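Long-range contacts in sulfatase (Bacteroides fragilis CAG:558, PDB 6USS), which probably hydrolyses aryl sulfate esters as a calcium-dependent sulfatase of a gut bacterium: residues T147-L153 and Y384-L388; I387-A391 and S406-L411; A239-N244 and D301-W305; S422-N426 and D489-L494. The protein carries 1 engineered substitution. Residue numbers count along the deposited sequence, not the author numbering.

Contact 1 of 4, residues T147-L153 and Y384-L388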
loop_
_atom_site.group_PDB
_atom_site.type_symbol
_atom_site.label_atom_id
_atom_site.label_comp_id
_atom_site.label_asym_id
_atom_site.label_seq_id
_atom_site.Cartn_x
_atom_site.Cartn_y
_atom_site.Cartn_z
ATOM N N THR A 147 2.616 14.626 6.011
ATOM C CA THR A 147 1.795 13.519 6.473
ATOM C C THR A 147 0.523 13.464 5.629
ATOM O O THR A 147 -0.265 14.419 5.620
ATOM C CB THR A 147 1.475 13.704 7.952
ATOM O OG1 THR A 147 2.702 13.686 8.693
ATOM C CG2 THR A 147 0.573 12.593 8.443
ATOM N N SER A 148 0.338 12.353 4.914
ATOM C CA SER A 148 -0.710 12.233 3.912
ATOM C C SER A 148 -2.088 12.087 4.536
ATOM O O SER A 148 -2.259 11.422 5.561
ATOM C CB SER A 148 -0.455 11.040 2.998
ATOM O OG SER A 148 -1.472 10.974 1.999
ATOM N N LEU A 149 -3.077 12.701 3.882
ATOM C CA LEU A 149 -4.459 12.566 4.320
ATOM C C LEU A 149 -4.905 11.103 4.349
ATOM O O LEU A 149 -5.632 10.689 5.261
ATOM C CB LEU A 149 -5.358 13.398 3.411
ATOM C CG LEU A 149 -6.879 13.225 3.477
ATOM C CD1 LEU A 149 -7.474 13.611 4.822
ATOM C CD2 LEU A 149 -7.513 14.043 2.385
ATOM N N ALA A 150 -4.483 10.304 3.357
ATOM C CA ALA A 150 -4.892 8.901 3.304
ATOM C C ALA A 150 -4.209 8.067 4.376
ATOM O O ALA A 150 -4.781 7.069 4.838
ATOM C CB ALA A 150 -4.596 8.306 1.925
ATOM N N GLU A 151 -2.979 8.435 4.755
ATOM C CA GLU A 151 -2.294 7.758 5.852
ATOM C C GLU A 151 -3.060 7.919 7.161
ATOM O O GLU A 151 -3.181 6.967 7.942
ATOM C CB GLU A 151 -0.871 8.303 5.995
ATOM C CG GLU A 151 0.074 7.433 6.836
ATOM C CD GLU A 151 0.416 6.093 6.156
ATOM O OE1 GLU A 151 0.653 6.092 4.923
ATOM O OE2 GLU A 151 0.451 5.050 6.857
ATOM N N ILE A 152 -3.593 9.115 7.417
ATOM C CA ILE A 152 -4.274 9.362 8.684
ATOM C C ILE A 152 -5.604 8.622 8.729
ATOM O O ILE A 152 -5.974 8.038 9.759
ATOM C CB ILE A 152 -4.454 10.873 8.906
ATOM C CG1 ILE A 152 -3.099 11.578 8.943
ATOM C CG2 ILE A 152 -5.157 11.123 10.206
ATOM C CD1 ILE A 152 -3.247 13.071 9.084
ATOM N N LEU A 153 -6.342 8.638 7.612
ATOM C CA LEU A 153 -7.541 7.817 7.499
ATOM C C LEU A 153 -7.203 6.338 7.667
ATOM O O LEU A 153 -7.845 5.632 8.453
ATOM C CB LEU A 153 -8.231 8.072 6.152
ATOM C CG LEU A 153 -8.855 9.457 5.961
ATOM C CD1 LEU A 153 -9.354 9.659 4.539
ATOM C CD2 LEU A 153 -9.981 9.651 6.939
ATOM N N TYR A 384 -8.634 18.775 3.538
ATOM C CA TYR A 384 -7.860 17.880 4.399
ATOM C C TYR A 384 -8.398 17.848 5.830
ATOM O O TYR A 384 -8.828 16.771 6.287
ATOM C CB TYR A 384 -6.385 18.273 4.323
ATOM C CG TYR A 384 -5.364 17.486 5.101
ATOM C CD1 TYR A 384 -5.343 17.500 6.491
ATOM C CD2 TYR A 384 -4.357 16.795 4.433
ATOM C CE1 TYR A 384 -4.370 16.811 7.194
ATOM C CE2 TYR A 384 -3.375 16.122 5.112
ATOM C CZ TYR A 384 -3.382 16.128 6.492
ATOM O OH TYR A 384 -2.400 15.442 7.167
ATOM N N PRO A 385 -8.437 18.966 6.579
ATOM C CA PRO A 385 -9.088 18.912 7.902
ATOM C C PRO A 385 -10.542 18.501 7.830
ATOM O O PRO A 385 -11.021 17.864 8.765
ATOM C CB PRO A 385 -8.968 20.352 8.436
ATOM C CG PRO A 385 -8.067 21.070 7.503
ATOM C CD PRO A 385 -8.127 20.356 6.196
ATOM N N SER A 386 -11.267 18.855 6.757
ATOM C CA SER A 386 -12.704 18.570 6.716
ATOM C C SER A 386 -12.966 17.079 6.588
ATOM O O SER A 386 -13.869 16.536 7.235
ATOM C CB SER A 386 -13.380 19.313 5.566
ATOM O OG SER A 386 -13.100 20.697 5.617
ATOM N N ILE A 387 -12.181 16.394 5.763
ATOM C CA ILE A 387 -12.410 14.972 5.565
ATOM C C ILE A 387 -12.026 14.194 6.829
ATOM O O ILE A 387 -12.729 13.265 7.239
ATOM C CB ILE A 387 -11.660 14.507 4.300
ATOM C CG1 ILE A 387 -12.448 14.954 3.060
ATOM C CG2 ILE A 387 -11.446 12.997 4.330
ATOM C CD1 ILE A 387 -11.660 15.054 1.762
ATOM N N LEU A 388 -10.937 14.595 7.495
ATOM C CA LEU A 388 -10.566 13.966 8.759
ATOM C C LEU A 388 -11.648 14.159 9.818
ATOM O O LEU A 388 -11.900 13.249 10.627
ATOM C CB LEU A 388 -9.226 14.525 9.232
ATOM C CG LEU A 388 -8.087 14.183 8.262
ATOM C CD1 LEU A 388 -6.786 14.813 8.706
ATOM C CD2 LEU A 388 -7.939 12.671 8.080
#
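The helical turns 149-153 and 384-388 run almost parallel, their axes 10.5 Å apart and crossing at -15°, with the closest CA pairs Leu149–Tyr384 (6.3 Å) and Leu153–Leu388 (7.0 Å). Ser148 is the N-cap of the first helix, its OG accepting from Ala150 N in a weak 3.4 Å bond and pairing also with Met181 O. Just before it, the carbonyl Thr147 O takes a hydrogen bond from Tyr384 OH (2.8 Å) near the plane of the ring, so the tyrosine spends its one polar side-chain atom on the loop leading into the helix. Two helices 231 residues apart thus pair side by side in the alkaline phosphatase-like alpha/beta fold of sulfatases. Between them, branched aliphatic side chains fill the gap: Leu149 CD1 lies over one face of the Tyr384 ring and 3.4 Å from Leu388 CD2, Ile152 CG2 is 3.8 Å from the same Leu388 CD2, and Leu153 CD1 reaches Ile387 CG2 at 3.9 Å. Away from this interface, Glu151 forms a salt bridge with Lys154 of the second subunit.

Contact 2 of 4, residues I387-A391 and S406-L411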
loop_
_atom_site.group_PDB
_atom_site.type_symbol
_atom_site.label_atom_id
_atom_site.label_comp_id
_atom_site.label_asym_id
_atom_site.label_seq_id
_atom_site.Cartn_x
_atom_site.Cartn_y
_atom_site.Cartn_z
ATOM N N ILE A 387 -12.181 16.394 5.763
ATOM C CA ILE A 387 -12.410 14.972 5.565
ATOM C C ILE A 387 -12.026 14.194 6.829
ATOM O O ILE A 387 -12.729 13.265 7.239
ATOM C CB ILE A 387 -11.660 14.507 4.300
ATOM C CG1 ILE A 387 -12.448 14.954 3.060
ATOM C CG2 ILE A 387 -11.446 12.997 4.330
ATOM C CD1 ILE A 387 -11.660 15.054 1.762
ATOM N N LEU A 388 -10.937 14.595 7.495
ATOM C CA LEU A 388 -10.566 13.966 8.759
ATOM C C LEU A 388 -11.648 14.159 9.818
ATOM O O LEU A 388 -11.900 13.249 10.627
ATOM C CB LEU A 388 -9.226 14.525 9.232
ATOM C CG LEU A 388 -8.087 14.183 8.262
ATOM C CD1 LEU A 388 -6.786 14.813 8.706
ATOM C CD2 LEU A 388 -7.939 12.671 8.080
ATOM N N GLU A 389 -12.286 15.337 9.839
ATOM C CA GLU A 389 -13.360 15.596 10.792
ATOM C C GLU A 389 -14.610 14.799 10.440
ATOM O O GLU A 389 -15.310 14.302 11.330
ATOM C CB GLU A 389 -13.673 17.091 10.838
ATOM C CG GLU A 389 -14.887 17.463 11.691
ATOM C CD GLU A 389 -14.984 18.970 11.956
ATOM O OE1 GLU A 389 -14.086 19.729 11.496
ATOM O OE2 GLU A 389 -15.947 19.394 12.642
ATOM N N MET A 390 -14.907 14.670 9.145
ATOM C CA MET A 390 -16.022 13.830 8.739
ATOM C C MET A 390 -15.800 12.406 9.201
ATOM O O MET A 390 -16.751 11.703 9.573
ATOM C CB MET A 390 -16.193 13.868 7.221
ATOM C CG MET A 390 -16.845 15.102 6.673
ATOM S SD MET A 390 -16.457 15.202 4.917
ATOM C CE MET A 390 -17.538 16.493 4.344
ATOM N N ALA A 391 -14.545 11.957 9.166
ATOM C CA ALA A 391 -14.182 10.607 9.575
ATOM C C ALA A 391 -14.037 10.471 11.087
ATOM O O ALA A 391 -13.699 9.385 11.575
ATOM C CB ALA A 391 -12.890 10.189 8.874
ATOM N N SER A 406 -11.287 23.698 8.354
ATOM C CA SER A 406 -12.469 22.861 8.188
ATOM C C SER A 406 -13.674 23.683 7.742
ATOM O O SER A 406 -13.921 24.776 8.262
ATOM C CB SER A 406 -12.784 22.139 9.485
ATOM O OG SER A 406 -13.850 21.253 9.270
ATOM N N PHE A 407 -14.398 23.184 6.737
ATOM C CA PHE A 407 -15.647 23.799 6.327
ATOM C C PHE A 407 -16.850 23.027 6.844
ATOM O O PHE A 407 -17.974 23.277 6.399
ATOM C CB PHE A 407 -15.725 23.963 4.801
ATOM C CG PHE A 407 -15.375 22.721 3.994
ATOM C CD1 PHE A 407 -16.267 21.657 3.889
ATOM C CD2 PHE A 407 -14.179 22.651 3.283
ATOM C CE1 PHE A 407 -15.957 20.514 3.135
ATOM C CE2 PHE A 407 -13.860 21.509 2.517
ATOM C CZ PHE A 407 -14.755 20.440 2.443
ATOM N N ILE A 408 -16.641 22.104 7.781
ATOM C CA ILE A 408 -17.740 21.394 8.430
ATOM C C ILE A 408 -18.718 22.406 9.033
ATOM O O ILE A 408 -19.938 22.167 8.999
ATOM C CB ILE A 408 -17.220 20.399 9.489
ATOM C CG1 ILE A 408 -16.803 19.068 8.864
ATOM C CG2 ILE A 408 -18.307 20.032 10.476
ATOM C CD1 ILE A 408 -16.033 19.174 7.590
ATOM N N PRO A 409 -18.267 23.538 9.593
ATOM C CA PRO A 409 -19.251 24.536 10.058
ATOM C C PRO A 409 -20.116 25.103 8.945
ATOM O O PRO A 409 -21.232 25.552 9.230
ATOM C CB PRO A 409 -18.387 25.622 10.721
ATOM C CG PRO A 409 -17.222 24.893 11.214
ATOM C CD PRO A 409 -16.934 23.815 10.170
ATOM N N LEU A 410 -19.656 25.101 7.690
ATOM C CA LEU A 410 -20.557 25.476 6.606
ATOM C C LEU A 410 -21.536 24.356 6.304
ATOM O O LEU A 410 -22.708 24.615 6.013
ATOM C CB LEU A 410 -19.765 25.847 5.354
ATOM C CG LEU A 410 -18.780 26.998 5.545
ATOM C CD1 LEU A 410 -17.805 27.094 4.374
ATOM C CD2 LEU A 410 -19.538 28.298 5.744
ATOM N N LEU A 411 -21.084 23.106 6.399
ATOM C CA LEU A 411 -21.971 21.982 6.111
ATOM C C LEU A 411 -23.102 21.888 7.131
ATOM O O LEU A 411 -24.220 21.483 6.796
ATOM C CB LEU A 411 -21.172 20.685 6.078
ATOM C CG LEU A 411 -20.163 20.625 4.938
ATOM C CD1 LEU A 411 -19.237 19.444 5.157
ATOM C CD2 LEU A 411 -20.860 20.535 3.583
#
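Two projections interlock where the last turn of one helix meets the start of the next. The first is Met390, whose extended, unbranched side chain (chi2 and chi3 both t) reaches into a hollow walled by Phe407 and Leu411: Met390 CE comes to 3.5 Å from Leu411 CD1 and 4.5 Å from Phe407 CE1. A flexible thioether suits such a recess, since it can follow the outline of an aromatic ring and a branched chain together. The second is Ile408, which points back toward the helix and settles between Met390 and Glu389; its CD1 lies 4.3 Å from Met390 CG, while its CG2 lies 3.3 Å from Glu389 OE2. At the exposed margin the packing gives way to polar chemistry. Ser406 OG donates to Glu389 OE1 (2.7 Å) and accepts from Ile408 N (3.3 Å), the second bond forming an ST turn that leads into helix 408-412, with Phe407 at the N-cap position. Phe407 makes an edge-to-face pair with Phe383. Helix 383-390 rests through Met390 on Ile316 and Ile318 of strand 315-321, helix 408-412 meets Val77 and Phe79 of strand 77-83 through Leu411, and Leu388 packs against helix 149-155.

Contact 3 of 4, residues A239-N244 and D301-W305; sequences AIKALN and DLMDW
Build both segments as regular alpha-helix, phi and psi near -65° and -40°, each an inner part of a longer helix. Set the axes 10.9 Å apart and nearly parallel, crossing at -21°, with the CA atoms of Ile240 and Leu302 7.0 Å apart. Trp305 dominates the interface: chi1 t and chi2 92° send its indole across to the first helix. Trp305 NE1 donates to Asn244 OD1 at 2.9 Å, near the ring plane; Asn244, chi1 m and chi2 -36°, turns its amide oxygen to the NH, satisfying the one polar atom of an otherwise buried ring. Leu243, in the m,t rotamer, lies over the indole in a CH-pi contact, Leu243 CB 3.7 Å from the centroid of the Trp305 six-membered ring. Ile240 (m,t) places CG2 3.6 Å from Trp305 CD1 and CG1 4.1 Å from Leu302 CD2. Leu302, also m,t, extends CD2 to 4.2 Å from Leu243 CD1 and to 4.3 Å from Ala239 CB. Helix 283-308 is part of the connection from strand 253-258 to strand 315-321, which lie parallel on either side of strand 35-41. Ala239 and Leu302 both touch Met257, and Leu243 touches Phe253, on strand 253-258; Met303 turns to helix 67-74.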
loop_
_atom_site.group_PDB
_atom_site.type_symbol
_atom_site.label_atom_id
_atom_site.label_comp_id
_atom_site.label_asym_id
_atom_site.label_seq_id
_atom_site.Cartn_x
_atom_site.Cartn_y
_atom_site.Cartn_z
ATOM N N ALA A 239 -13.570 0.698 -9.889
ATOM C CA ALA A 239 -13.989 1.265 -8.613
ATOM C C ALA A 239 -15.137 0.462 -8.014
ATOM O O ALA A 239 -15.183 0.231 -6.797
ATOM C CB ALA A 239 -14.393 2.729 -8.784
ATOM N N ILE A 240 -16.075 0.014 -8.850
ATOM C CA ILE A 240 -17.189 -0.745 -8.308
ATOM C C ILE A 240 -16.689 -2.053 -7.693
ATOM O O ILE A 240 -17.117 -2.432 -6.594
ATOM C CB ILE A 240 -18.270 -0.954 -9.384
ATOM C CG1 ILE A 240 -18.968 0.394 -9.652
ATOM C CG2 ILE A 240 -19.270 -2.013 -8.939
ATOM C CD1 ILE A 240 -20.263 0.302 -10.441
ATOM N N LYS A 241 -15.733 -2.737 -8.346
ATOM C CA LYS A 241 -15.221 -3.954 -7.720
ATOM C C LYS A 241 -14.403 -3.663 -6.479
ATOM O O LYS A 241 -14.388 -4.487 -5.562
ATOM C CB LYS A 241 -14.383 -4.805 -8.688
ATOM C CG LYS A 241 -14.944 -4.969 -10.079
ATOM C CD LYS A 241 -13.826 -5.368 -11.047
ATOM C CE LYS A 241 -14.369 -5.936 -12.364
ATOM N NZ LYS A 241 -13.233 -6.144 -13.327
ATOM N N ALA A 242 -13.713 -2.528 -6.426
ATOM C CA ALA A 242 -13.001 -2.217 -5.196
ATOM C C ALA A 242 -13.972 -2.007 -4.045
ATOM O O ALA A 242 -13.646 -2.318 -2.888
ATOM C CB ALA A 242 -12.120 -0.985 -5.374
ATOM N N LEU A 243 -15.175 -1.508 -4.358
ATOM C CA LEU A 243 -16.211 -1.264 -3.363
ATOM C C LEU A 243 -16.895 -2.562 -2.935
ATOM O O LEU A 243 -17.204 -2.745 -1.747
ATOM C CB LEU A 243 -17.240 -0.283 -3.924
ATOM C CG LEU A 243 -16.851 1.191 -3.961
ATOM C CD1 LEU A 243 -17.992 2.040 -4.516
ATOM C CD2 LEU A 243 -16.472 1.666 -2.572
ATOM N N ASN A 244 -17.148 -3.472 -3.881
ATOM C CA ASN A 244 -17.650 -4.785 -3.495
ATOM C C ASN A 244 -16.663 -5.488 -2.563
ATOM O O ASN A 244 -17.055 -6.006 -1.513
ATOM C CB ASN A 244 -17.957 -5.609 -4.741
ATOM C CG ASN A 244 -19.207 -5.106 -5.469
ATOM O OD1 ASN A 244 -20.178 -4.676 -4.836
ATOM N ND2 ASN A 244 -19.180 -5.138 -6.797
ATOM N N ASP A 301 -23.208 5.999 -11.579
ATOM C CA ASP A 301 -22.988 4.567 -11.378
ATOM C C ASP A 301 -22.553 4.263 -9.947
ATOM O O ASP A 301 -22.997 3.269 -9.358
ATOM C CB ASP A 301 -21.947 4.034 -12.368
ATOM C CG ASP A 301 -22.447 4.013 -13.808
ATOM O OD1 ASP A 301 -23.675 4.024 -14.037
ATOM O OD2 ASP A 301 -21.599 3.963 -14.723
ATOM N N LEU A 302 -21.677 5.097 -9.377
ATOM C CA LEU A 302 -21.332 4.947 -7.967
ATOM C C LEU A 302 -22.530 5.262 -7.067
ATOM O O LEU A 302 -22.754 4.580 -6.057
ATOM C CB LEU A 302 -20.136 5.838 -7.621
ATOM C CG LEU A 302 -18.882 5.550 -8.442
ATOM C CD1 LEU A 302 -17.786 6.603 -8.208
ATOM C CD2 LEU A 302 -18.372 4.130 -8.141
ATOM N N MET A 303 -23.321 6.280 -7.424
ATOM C CA MET A 303 -24.486 6.617 -6.614
ATOM C C MET A 303 -25.495 5.470 -6.600
ATOM O O MET A 303 -26.105 5.183 -5.559
ATOM C CB MET A 303 -25.125 7.911 -7.124
ATOM C CG MET A 303 -24.338 9.197 -6.787
ATOM S SD MET A 303 -24.862 10.691 -7.711
ATOM C CE MET A 303 -26.413 11.099 -6.881
ATOM N N ASP A 304 -25.673 4.796 -7.745
ATOM C CA ASP A 304 -26.561 3.640 -7.793
ATOM C C ASP A 304 -25.960 2.474 -7.037
ATOM O O ASP A 304 -26.684 1.731 -6.366
ATOM C CB ASP A 304 -26.861 3.217 -9.236
ATOM C CG ASP A 304 -27.435 4.346 -10.074
ATOM O OD1 ASP A 304 -27.940 5.343 -9.498
ATOM O OD2 ASP A 304 -27.384 4.237 -11.321
ATOM N N TRP A 305 -24.635 2.297 -7.132
ATOM C CA TRP A 305 -23.992 1.246 -6.354
ATOM C C TRP A 305 -24.250 1.447 -4.865
ATOM O O TRP A 305 -24.602 0.497 -4.153
ATOM C CB TRP A 305 -22.489 1.177 -6.644
ATOM C CG TRP A 305 -21.872 0.028 -5.911
ATOM C CD1 TRP A 305 -21.694 -1.251 -6.374
ATOM C CD2 TRP A 305 -21.398 0.030 -4.558
ATOM N NE1 TRP A 305 -21.125 -2.034 -5.396
ATOM C CE2 TRP A 305 -20.929 -1.267 -4.275
ATOM C CE3 TRP A 305 -21.321 1.006 -3.559
ATOM C CZ2 TRP A 305 -20.396 -1.610 -3.039
ATOM C CZ3 TRP A 305 -20.780 0.660 -2.330
ATOM C CH2 TRP A 305 -20.327 -0.638 -2.082
#

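Contact 4 of 4, residues S422-N426 and D489-L494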
loop_
_atom_site.group_PDB
_atom_site.type_symbol
_atom_site.label_atom_id
_atom_site.label_comp_id
_atom_site.label_asym_id
_atom_site.label_seq_id
_atom_site.Cartn_x
_atom_site.Cartn_y
_atom_site.Cartn_z
ATOM N N SER A 422 -8.391 35.393 4.702
ATOM C CA SER A 422 -7.683 35.586 3.443
ATOM C C SER A 422 -7.457 34.243 2.739
ATOM O O SER A 422 -7.076 33.252 3.370
ATOM C CB SER A 422 -6.332 36.269 3.688
ATOM O OG SER A 422 -6.425 37.671 3.846
ATOM N N LEU A 423 -7.672 34.210 1.425
ATOM C CA LEU A 423 -7.269 33.075 0.596
ATOM C C LEU A 423 -6.042 33.461 -0.231
ATOM O O LEU A 423 -5.931 34.604 -0.687
ATOM C CB LEU A 423 -8.401 32.625 -0.329
ATOM C CG LEU A 423 -9.720 32.200 0.292
ATOM C CD1 LEU A 423 -10.603 31.654 -0.816
ATOM C CD2 LEU A 423 -9.518 31.165 1.399
ATOM N N TYR A 424 -5.128 32.510 -0.450
ATOM C CA TYR A 424 -3.885 32.823 -1.145
ATOM C C TYR A 424 -3.553 31.850 -2.274
ATOM O O TYR A 424 -3.685 30.632 -2.129
ATOM C CB TYR A 424 -2.724 32.843 -0.177
ATOM C CG TYR A 424 -2.905 33.729 1.017
ATOM C CD1 TYR A 424 -3.332 33.202 2.226
ATOM C CD2 TYR A 424 -2.600 35.084 0.953
ATOM C CE1 TYR A 424 -3.477 33.990 3.326
ATOM C CE2 TYR A 424 -2.741 35.893 2.061
ATOM C CZ TYR A 424 -3.175 35.335 3.250
ATOM O OH TYR A 424 -3.322 36.126 4.369
ATOM N N TRP A 425 -3.069 32.400 -3.387
ATOM C CA TRP A 425 -2.459 31.618 -4.455
ATOM C C TRP A 425 -1.070 32.170 -4.768
ATOM O O TRP A 425 -0.828 33.381 -4.692
ATOM C CB TRP A 425 -3.279 31.637 -5.737
ATOM C CG TRP A 425 -4.680 31.163 -5.640
ATOM C CD1 TRP A 425 -5.183 29.992 -6.136
ATOM C CD2 TRP A 425 -5.790 31.870 -5.074
ATOM N NE1 TRP A 425 -6.529 29.921 -5.904
ATOM C CE2 TRP A 425 -6.931 31.060 -5.251
ATOM C CE3 TRP A 425 -5.933 33.112 -4.437
ATOM C CZ2 TRP A 425 -8.199 31.443 -4.800
ATOM C CZ3 TRP A 425 -7.191 33.491 -3.990
ATOM C CH2 TRP A 425 -8.305 32.660 -4.172
ATOM N N ASN A 426 -0.164 31.269 -5.144
ATOM C CA ASN A 426 1.153 31.668 -5.623
ATOM C C ASN A 426 1.526 30.811 -6.819
ATOM O O ASN A 426 1.584 29.584 -6.703
ATOM C CB ASN A 426 2.228 31.540 -4.541
ATOM C CG ASN A 426 3.498 32.251 -4.938
ATOM O OD1 ASN A 426 3.449 33.232 -5.671
ATOM N ND2 ASN A 426 4.632 31.754 -4.490
ATOM N N ASP A 489 -0.847 42.183 3.080
ATOM C CA ASP A 489 -1.435 40.907 3.473
ATOM C C ASP A 489 -0.758 39.762 2.718
ATOM O O ASP A 489 -0.235 38.816 3.326
ATOM C CB ASP A 489 -2.954 40.950 3.210
ATOM C CG ASP A 489 -3.710 39.750 3.789
ATOM O OD1 ASP A 489 -3.068 38.753 4.153
ATOM O OD2 ASP A 489 -4.961 39.792 3.871
ATOM N N LEU A 490 -0.714 39.868 1.384
ATOM C CA LEU A 490 -0.111 38.835 0.545
ATOM C C LEU A 490 1.376 38.676 0.852
ATOM O O LEU A 490 1.851 37.570 1.138
ATOM C CB LEU A 490 -0.335 39.196 -0.930
ATOM C CG LEU A 490 -0.127 38.217 -2.091
ATOM C CD1 LEU A 490 -0.611 36.812 -1.745
ATOM C CD2 LEU A 490 -0.816 38.723 -3.374
ATOM N N GLY A 491 2.122 39.780 0.814
ATOM C CA GLY A 491 3.560 39.698 1.010
ATOM C C GLY A 491 3.932 39.042 2.324
ATOM O O GLY A 491 4.805 38.166 2.370
ATOM N N ASN A 492 3.258 39.440 3.407
ATOM C CA ASN A 492 3.559 38.858 4.708
ATOM C C ASN A 492 3.336 37.357 4.695
ATOM O O ASN A 492 4.188 36.592 5.161
ATOM C CB ASN A 492 2.700 39.508 5.783
ATOM C CG ASN A 492 3.199 40.873 6.167
ATOM O OD1 ASN A 492 4.382 41.191 6.000
ATOM N ND2 ASN A 492 2.296 41.702 6.673
ATOM N N TYR A 493 2.201 36.921 4.142
ATOM C CA TYR A 493 1.866 35.502 4.115
ATOM C C TYR A 493 2.866 34.702 3.281
ATOM O O TYR A 493 3.336 33.639 3.712
ATOM C CB TYR A 493 0.447 35.301 3.584
ATOM C CG TYR A 493 0.057 33.850 3.606
ATOM C CD1 TYR A 493 -0.471 33.273 4.753
ATOM C CD2 TYR A 493 0.270 33.040 2.503
ATOM C CE1 TYR A 493 -0.808 31.939 4.794
ATOM C CE2 TYR A 493 -0.060 31.693 2.533
ATOM C CZ TYR A 493 -0.599 31.150 3.682
ATOM O OH TYR A 493 -0.939 29.814 3.717
ATOM N N LEU A 494 3.185 35.182 2.075
ATOM C CA LEU A 494 4.138 34.461 1.240
ATOM C C LEU A 494 5.448 34.261 1.981
ATOM O O LEU A 494 5.977 33.146 2.040
ATOM C CB LEU A 494 4.373 35.210 -0.070
ATOM C CG LEU A 494 3.137 35.441 -0.946
ATOM C CD1 LEU A 494 3.509 36.231 -2.202
ATOM C CD2 LEU A 494 2.446 34.129 -1.311
#
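Ser422 directs a short hydroxyl side chain toward the helix, and its OG donates a hydrogen bond to Asp489 OD2 (2.6 Å). The strand passes the helix obliquely, at 67° with a closest axis approach of 9.8 Å, and alternate residues face it. Tyr424 is the next to do so and carries the contact. Tyr424 OH donates to Asp489 OD1 (2.6 Å), while the Tyr424 ring makes an offset stack on that of Tyr493, planes at 4° and centroids 3.8 Å apart; Tyr493 CB also sits over the Tyr424 ring in a CH-pi contact, 3.9 Å from the centroid. At the ring edge, Leu490 CD1 lies 3.8 Å from Tyr424 CD2. Trp425 points to the other side, where NE1 bonds to Ala84 O. Asn426 faces the helix once more, its CB 4.1 Å from Leu494 CD2, with its amide held by Gln500 O and Tyr455 OH. Strand 422-427 is an outer strand of the four-stranded antiparallel sheet that, with helix 480-496, makes the C-terminal subdomain familiar in sulfatases. By giving each Asp489 oxygen one hydroxyl donor, the strand fixes the helix in register along it, while stacked rings and leucines keep the remainder apolar.

From the N terminus, contact 1 opens first, at 147-153, and closes only at 384-388, spanning a long loop and joining helices 149-155 and 383-390. Contact 3 is nested inside it, joining helices 231-247 and 283-308 near strand 253-258. Contact 2 begins on the very helix where contact 1 ends, sharing Ile387 and Leu388, and closes a short loop at 406-411, tying helix 383-390 to helix 408-412; Ser386 OG, probably hydrogen-bonded to Phe407 N, links the two. Contact 4 follows in series, tying the C-terminal antiparallel sheet to helix 480-496; its centre is about 40 Å from that of contact 3, across the chain's centre. All lie away from the calcium site with its engineered Cys88.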